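Local coordinates for protein NAD-dependent epimerase/dehydratase (PDB 3GPI) that is of unknown function but probably binds NAD in a Rossmann-type fold, as in the NAD-dependent epimerase/dehydratase family, at residues A[182-187]-A[268-273]; A[225-230]-A[272-277]. One frame throughout, in Å; residues are numbered along the deposited sequence.

Contact 1: A[182-187]-A[268-273]. With EDO (1,2-ethanediol), chain C; EDO (1,2-ethanediol), chain B.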
loop_
_atom_site.group_PDB
_atom_site.type_symbol
_atom_site.label_atom_id
_atom_site.label_comp_id
_atom_site.label_asym_id
_atom_site.label_seq_id
_atom_site.Cartn_x
_atom_site.Cartn_y
_atom_site.Cartn_z
ATOM N N THR A 182 -16.088 0.528 -0.785
ATOM C CA THR A 182 -14.783 -0.085 -0.549
ATOM C C THR A 182 -13.862 0.224 -1.725
ATOM O O THR A 182 -14.298 0.191 -2.905
ATOM C CB THR A 182 -14.897 -1.628 -0.325
ATOM O OG1 THR A 182 -15.455 -2.271 -1.492
ATOM C CG2 THR A 182 -15.755 -1.947 0.900
ATOM N N ASN A 183 -12.601 0.479 -1.382
ATOM C CA ASN A 183 -11.553 0.871 -2.333
ATOM C C ASN A 183 -10.419 -0.089 -2.129
ATOM O O ASN A 183 -10.085 -0.457 -0.999
ATOM C CB ASN A 183 -11.078 2.278 -2.051
ATOM C CG ASN A 183 -12.182 3.309 -2.188
ATOM O OD1 ASN A 183 -12.490 3.770 -3.279
ATOM N ND2 ASN A 183 -12.798 3.653 -1.066
ATOM N N ARG A 184 -9.811 -0.495 -3.230
ATOM C CA ARG A 184 -8.744 -1.531 -3.139
ATOM C C ARG A 184 -7.605 -1.342 -4.131
ATOM O O ARG A 184 -7.752 -0.662 -5.146
ATOM C CB ARG A 184 -9.318 -2.947 -3.384
ATOM C CG ARG A 184 -9.783 -3.156 -4.837
ATOM C CD ARG A 184 -10.706 -4.375 -5.108
ATOM N NE ARG A 184 -11.694 -4.364 -4.042
ATOM C CZ ARG A 184 -12.603 -3.422 -3.891
ATOM N NH1 ARG A 184 -12.873 -2.553 -4.857
ATOM N NH2 ARG A 184 -13.282 -3.392 -2.774
ATOM N N ILE A 185 -6.471 -1.955 -3.812
ATOM C CA ILE A 185 -5.345 -2.029 -4.722
ATOM C C ILE A 185 -4.762 -3.417 -4.550
ATOM O O ILE A 185 -4.537 -3.881 -3.451
ATOM C CB ILE A 185 -4.315 -0.878 -4.426
ATOM C CG1 ILE A 185 -3.178 -0.852 -5.468
ATOM C CG2 ILE A 185 -3.766 -0.966 -3.011
ATOM C CD1 ILE A 185 -3.606 -0.304 -6.877
ATOM N N HIS A 186 -4.476 -4.081 -5.667
ATOM C CA HIS A 186 -3.840 -5.377 -5.578
ATOM C C HIS A 186 -2.373 -5.182 -5.187
ATOM O O HIS A 186 -1.706 -4.259 -5.679
ATOM C CB HIS A 186 -3.899 -6.041 -6.954
ATOM C CG HIS A 186 -3.528 -7.499 -6.949
ATOM N ND1 HIS A 186 -2.225 -7.947 -6.764
ATOM C CD2 HIS A 186 -4.293 -8.604 -7.126
ATOM C CE1 HIS A 186 -2.218 -9.271 -6.828
ATOM N NE2 HIS A 186 -3.453 -9.693 -7.059
ATOM N N ARG A 187 -1.872 -6.032 -4.300
ATOM C CA ARG A 187 -0.459 -6.002 -3.901
ATOM C C ARG A 187 0.484 -5.816 -5.086
ATOM O O ARG A 187 1.438 -5.033 -5.016
ATOM C CB ARG A 187 -0.099 -7.293 -3.171
ATOM C CG ARG A 187 1.366 -7.404 -2.722
ATOM C CD ARG A 187 1.744 -8.896 -2.559
ATOM N NE ARG A 187 1.864 -9.589 -3.837
ATOM C CZ ARG A 187 2.140 -10.877 -3.977
ATOM N NH1 ARG A 187 2.306 -11.640 -2.907
ATOM N NH2 ARG A 187 2.190 -11.406 -5.187
ATOM N N SER A 268 -10.914 -8.524 -12.300
ATOM C CA SER A 268 -9.609 -9.040 -12.708
ATOM C C SER A 268 -8.815 -9.628 -11.540
ATOM O O SER A 268 -8.285 -10.751 -11.592
ATOM C CB SER A 268 -8.812 -7.900 -13.355
ATOM O OG SER A 268 -9.493 -7.484 -14.518
ATOM N N GLY A 269 -8.684 -8.846 -10.466
ATOM C CA GLY A 269 -7.886 -9.248 -9.346
ATOM C C GLY A 269 -8.451 -10.447 -8.607
ATOM O O GLY A 269 -7.729 -11.423 -8.347
ATOM N N TYR A 270 -9.721 -10.371 -8.225
ATOM C CA TYR A 270 -10.302 -11.516 -7.550
ATOM C C TYR A 270 -10.497 -12.692 -8.493
ATOM O O TYR A 270 -10.352 -13.827 -8.056
ATOM C CB TYR A 270 -11.578 -11.141 -6.805
ATOM C CG TYR A 270 -11.306 -10.446 -5.502
ATOM C CD1 TYR A 270 -10.758 -11.134 -4.431
ATOM C CD2 TYR A 270 -11.572 -9.093 -5.338
ATOM C CE1 TYR A 270 -10.477 -10.522 -3.213
ATOM C CE2 TYR A 270 -11.312 -8.450 -4.107
ATOM C CZ TYR A 270 -10.767 -9.165 -3.060
ATOM O OH TYR A 270 -10.488 -8.547 -1.883
ATOM N N GLY A 271 -10.774 -12.421 -9.764
ATOM C CA GLY A 271 -10.731 -13.531 -10.768
ATOM C C GLY A 271 -9.403 -14.314 -10.690
ATOM O O GLY A 271 -9.390 -15.566 -10.601
ATOM N N ALA A 272 -8.271 -13.605 -10.664
ATOM C CA ALA A 272 -6.961 -14.271 -10.617
ATOM C C ALA A 272 -6.742 -15.031 -9.299
ATOM O O ALA A 272 -6.102 -16.082 -9.258
ATOM C CB ALA A 272 -5.853 -13.248 -10.835
ATOM N N LEU A 273 -7.312 -14.541 -8.208
ATOM C CA LEU A 273 -6.962 -15.103 -6.925
ATOM C C LEU A 273 -7.767 -16.340 -6.698
ATOM O O LEU A 273 -7.258 -17.327 -6.136
ATOM C CB LEU A 273 -7.219 -14.099 -5.814
ATOM C CG LEU A 273 -6.255 -12.935 -5.750
ATOM C CD1 LEU A 273 -6.803 -11.897 -4.785
ATOM C CD2 LEU A 273 -4.882 -13.426 -5.295
HETATM C C1 EDO C . -12.351 1.224 1.483
HETATM O O1 EDO C . -12.118 -0.157 1.490
HETATM C C2 EDO C . -11.067 1.976 1.404
HETATM O O2 EDO C . -11.195 3.343 1.667
HETATM C C1 EDO B . -10.906 -5.416 -0.462
HETATM O O1 EDO B . -10.965 -5.934 -1.748
HETATM C C2 EDO B . -11.847 -4.266 -0.575
HETATM O O2 EDO B . -12.920 -4.598 0.262
#
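His186 and Gly269 bring their CA atoms within 6.7 Å where strand 184-186 of the Rossmann-type sheet passes helix 268-273 with axes 9.8 Å apart at closest and inclined at 49°. No direct hydrogen bond joins the segments; the strand meets the C-terminal helix through two alternate residues, Arg184 and His186. The imidazole of His186 comes up to the helix at Gly269, where no side chain intervenes, its CD2 4.3 Å from Gly269 CA, while Leu273 brings its CD2 methyl up to the same ring. Tyr158 on strand 149-158 and Tyr263 also pack against this imidazole, and its ND1 is occupied by the backbone N of Asp188, so that His186 caps the helix that follows. Arg184 CG sits between the backbone N and carbonyl carbon (chi1 68°), and a bend at chi3 turns the guanidinium back along its own strand toward Thr182. Its NE faces the edge of the Tyr270 ring, 4.1 Å from CE2. Between arginine and tyrosine sits a 1,2-ethanediol, probably from the crystallisation liquor, which turns near-contact into a polar bridge. An alanine here removes the guanidinium, and would probably leave the edge of the Tyr270 ring and the diol's O1 without their arginine neighbour. That O1 lies in the guanidinium plane, accepting from Arg184 NE at 2.9 Å, and at the edge of the phenol ring, 2.7 Å from Tyr270 OH.

Contact 2: A[225-230]-A[272-277]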
loop_
_atom_site.group_PDB
_atom_site.type_symbol
_atom_site.label_atom_id
_atom_site.label_comp_id
_atom_site.label_asym_id
_atom_site.label_seq_id
_atom_site.Cartn_x
_atom_site.Cartn_y
_atom_site.Cartn_z
ATOM N N ARG A 225 -21.354 -10.241 -2.734
ATOM C CA ARG A 225 -22.240 -11.059 -3.565
ATOM C C ARG A 225 -21.531 -11.567 -4.805
ATOM O O ARG A 225 -21.761 -12.695 -5.196
ATOM C CB ARG A 225 -23.482 -10.274 -3.946
ATOM C CG ARG A 225 -24.462 -10.120 -2.800
ATOM C CD ARG A 225 -25.625 -9.316 -3.264
ATOM N NE ARG A 225 -26.669 -9.296 -2.260
ATOM C CZ ARG A 225 -27.953 -9.162 -2.572
ATOM N NH1 ARG A 225 -28.334 -9.095 -3.851
ATOM N NH2 ARG A 225 -28.843 -9.123 -1.589
ATOM N N TRP A 226 -20.677 -10.737 -5.424
ATOM C CA TRP A 226 -19.957 -11.165 -6.639
ATOM C C TRP A 226 -19.039 -12.339 -6.252
ATOM O O TRP A 226 -18.946 -13.372 -6.966
ATOM C CB TRP A 226 -19.144 -9.941 -7.156
ATOM C CG TRP A 226 -18.456 -10.194 -8.505
ATOM C CD1 TRP A 226 -18.957 -9.880 -9.740
ATOM C CD2 TRP A 226 -17.172 -10.767 -8.724
ATOM N NE1 TRP A 226 -18.065 -10.234 -10.711
ATOM C CE2 TRP A 226 -16.956 -10.777 -10.120
ATOM C CE3 TRP A 226 -16.166 -11.250 -7.885
ATOM C CZ2 TRP A 226 -15.775 -11.274 -10.698
ATOM C CZ3 TRP A 226 -14.981 -11.737 -8.451
ATOM C CH2 TRP A 226 -14.811 -11.761 -9.859
ATOM N N LEU A 227 -18.339 -12.197 -5.126
ATOM C CA LEU A 227 -17.460 -13.246 -4.651
ATOM C C LEU A 227 -18.217 -14.524 -4.239
ATOM O O LEU A 227 -17.735 -15.648 -4.447
ATOM C CB LEU A 227 -16.629 -12.732 -3.495
ATOM C CG LEU A 227 -15.508 -11.755 -3.896
ATOM C CD1 LEU A 227 -14.883 -11.131 -2.690
ATOM C CD2 LEU A 227 -14.451 -12.442 -4.802
ATOM N N ALA A 228 -19.401 -14.326 -3.672
ATOM C CA ALA A 228 -20.240 -15.450 -3.263
ATOM C C ALA A 228 -20.720 -16.176 -4.524
ATOM O O ALA A 228 -20.650 -17.414 -4.570
ATOM C CB ALA A 228 -21.415 -14.949 -2.442
ATOM N N ASP A 229 -21.124 -15.423 -5.552
ATOM C CA ASP A 229 -21.593 -16.008 -6.810
ATOM C C ASP A 229 -20.531 -16.888 -7.451
ATOM O O ASP A 229 -20.801 -18.010 -7.914
ATOM C CB ASP A 229 -22.044 -14.930 -7.786
ATOM C CG ASP A 229 -23.355 -14.294 -7.398
ATOM O OD1 ASP A 229 -24.008 -14.745 -6.424
ATOM O OD2 ASP A 229 -23.751 -13.292 -8.064
ATOM N N ARG A 230 -19.296 -16.445 -7.425
ATOM C CA ARG A 230 -18.256 -17.225 -8.064
ATOM C C ARG A 230 -17.756 -18.386 -7.229
ATOM O O ARG A 230 -16.971 -19.187 -7.710
ATOM C CB ARG A 230 -17.105 -16.292 -8.483
ATOM C CG ARG A 230 -17.393 -15.755 -9.904
ATOM C CD ARG A 230 -17.100 -14.307 -10.092
ATOM N NE ARG A 230 -17.786 -13.763 -11.268
ATOM C CZ ARG A 230 -18.987 -13.193 -11.234
ATOM N NH1 ARG A 230 -19.645 -13.105 -10.080
ATOM N NH2 ARG A 230 -19.549 -12.726 -12.355
ATOM N N ALA A 272 -8.271 -13.605 -10.664
ATOM C CA ALA A 272 -6.961 -14.271 -10.617
ATOM C C ALA A 272 -6.742 -15.031 -9.299
ATOM O O ALA A 272 -6.102 -16.082 -9.258
ATOM C CB ALA A 272 -5.853 -13.248 -10.835
ATOM N N LEU A 273 -7.312 -14.541 -8.208
ATOM C CA LEU A 273 -6.962 -15.103 -6.925
ATOM C C LEU A 273 -7.767 -16.340 -6.698
ATOM O O LEU A 273 -7.258 -17.327 -6.136
ATOM C CB LEU A 273 -7.219 -14.099 -5.814
ATOM C CG LEU A 273 -6.255 -12.935 -5.750
ATOM C CD1 LEU A 273 -6.803 -11.897 -4.785
ATOM C CD2 LEU A 273 -4.882 -13.426 -5.295
ATOM N N LEU A 274 -9.007 -16.311 -7.168
ATOM C CA LEU A 274 -9.844 -17.492 -7.110
ATOM C C LEU A 274 -9.181 -18.584 -7.937
ATOM O O LEU A 274 -9.026 -19.712 -7.458
ATOM C CB LEU A 274 -11.253 -17.189 -7.599
ATOM C CG LEU A 274 -12.071 -16.363 -6.579
ATOM C CD1 LEU A 274 -13.279 -15.774 -7.236
ATOM C CD2 LEU A 274 -12.523 -17.111 -5.302
ATOM N N ALA A 275 -8.747 -18.248 -9.153
ATOM C CA ALA A 275 -8.110 -19.253 -10.031
ATOM C C ALA A 275 -6.881 -19.899 -9.389
ATOM O O ALA A 275 -6.695 -21.101 -9.513
ATOM C CB ALA A 275 -7.762 -18.636 -11.396
ATOM N N ALA A 276 -6.074 -19.126 -8.666
ATOM C CA ALA A 276 -4.809 -19.591 -8.112
ATOM C C ALA A 276 -5.010 -20.429 -6.857
ATOM O O ALA A 276 -4.353 -21.465 -6.669
ATOM C CB ALA A 276 -3.881 -18.398 -7.811
ATOM N N MET A 277 -5.922 -19.981 -5.999
ATOM C CA MET A 277 -6.196 -20.669 -4.746
ATOM C C MET A 277 -6.758 -22.073 -5.005
ATOM O O MET A 277 -6.567 -22.971 -4.174
ATOM C CB MET A 277 -7.112 -19.815 -3.829
ATOM C CG MET A 277 -8.625 -19.807 -4.160
ATOM S SD MET A 277 -9.561 -18.667 -3.067
ATOM C CE MET A 277 -10.898 -19.827 -2.527
#
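Leu274 is directed from helix 272-277 toward helix 225-230, and in this helix-helix packing its CD1 methyl lodges between Leu227 and Arg230. Its CG stands anti to the carbonyl carbon (chi1 -74°), which carries CD1 forward to lie 4.1 Å from Arg230 CB and 4.3 Å from Leu227 CD2. Leu227 starts off across the line between the helices, and its branch end then turns in to meet the incoming methyl. Arg230 does the reverse: CB faces Leu274, but the chain bends at chi2 and leads the charged end back over its own helix. There the indole meets a guanidinium face, Trp226 NE1 3.1 Å above the guanidinium plane and over the centre of that group, while Arg230 CD rests on the indole face toward the rim. Trp226 O lies near the guanidinium plane and accepts from Arg230 NH1 at 3.2 Å, the donor tilted from the carbonyl plane; the backbone N of Arg230 reaches the same oxygen from the opposite face. Two donors grip one carbonyl; the NH1 bond, with the indole, probably holds the arginine's end in place. Ile166 and Met165 of helix 164-168 pack against Leu274 and Leu227 respectively, extending the apolar layer between helices 220-230 and 266-277. With no hydrogen bond crossing between the segments, cohesion here rests on dispersion and the burial of aliphatic carbon, the arginine lending its CB while its charged end lies over its own helix at the surface.

Overall arrangement
Helix 266-277 is common to both contacts, which lie on the same side of the chain's centre with their own centres about 10 Å apart. Contact 1 sets its first turns against strand 181-186 of the main sheet, its centre about 13 Å from the centre of the chain; contact 2 joins its last turns to helix 220-230, about 22 Å out. Tyr270 makes the connection: its CB lies 3.7 Å from Leu227 CD2 and 3.8 Å from Trp226 CZ3, so the residue that faces the ethanediol in one contact packs on the helix of the other. Contact 1 mixes packing with a bridge through a diol probably from the crystallisation liquor; contact 2 is apolar.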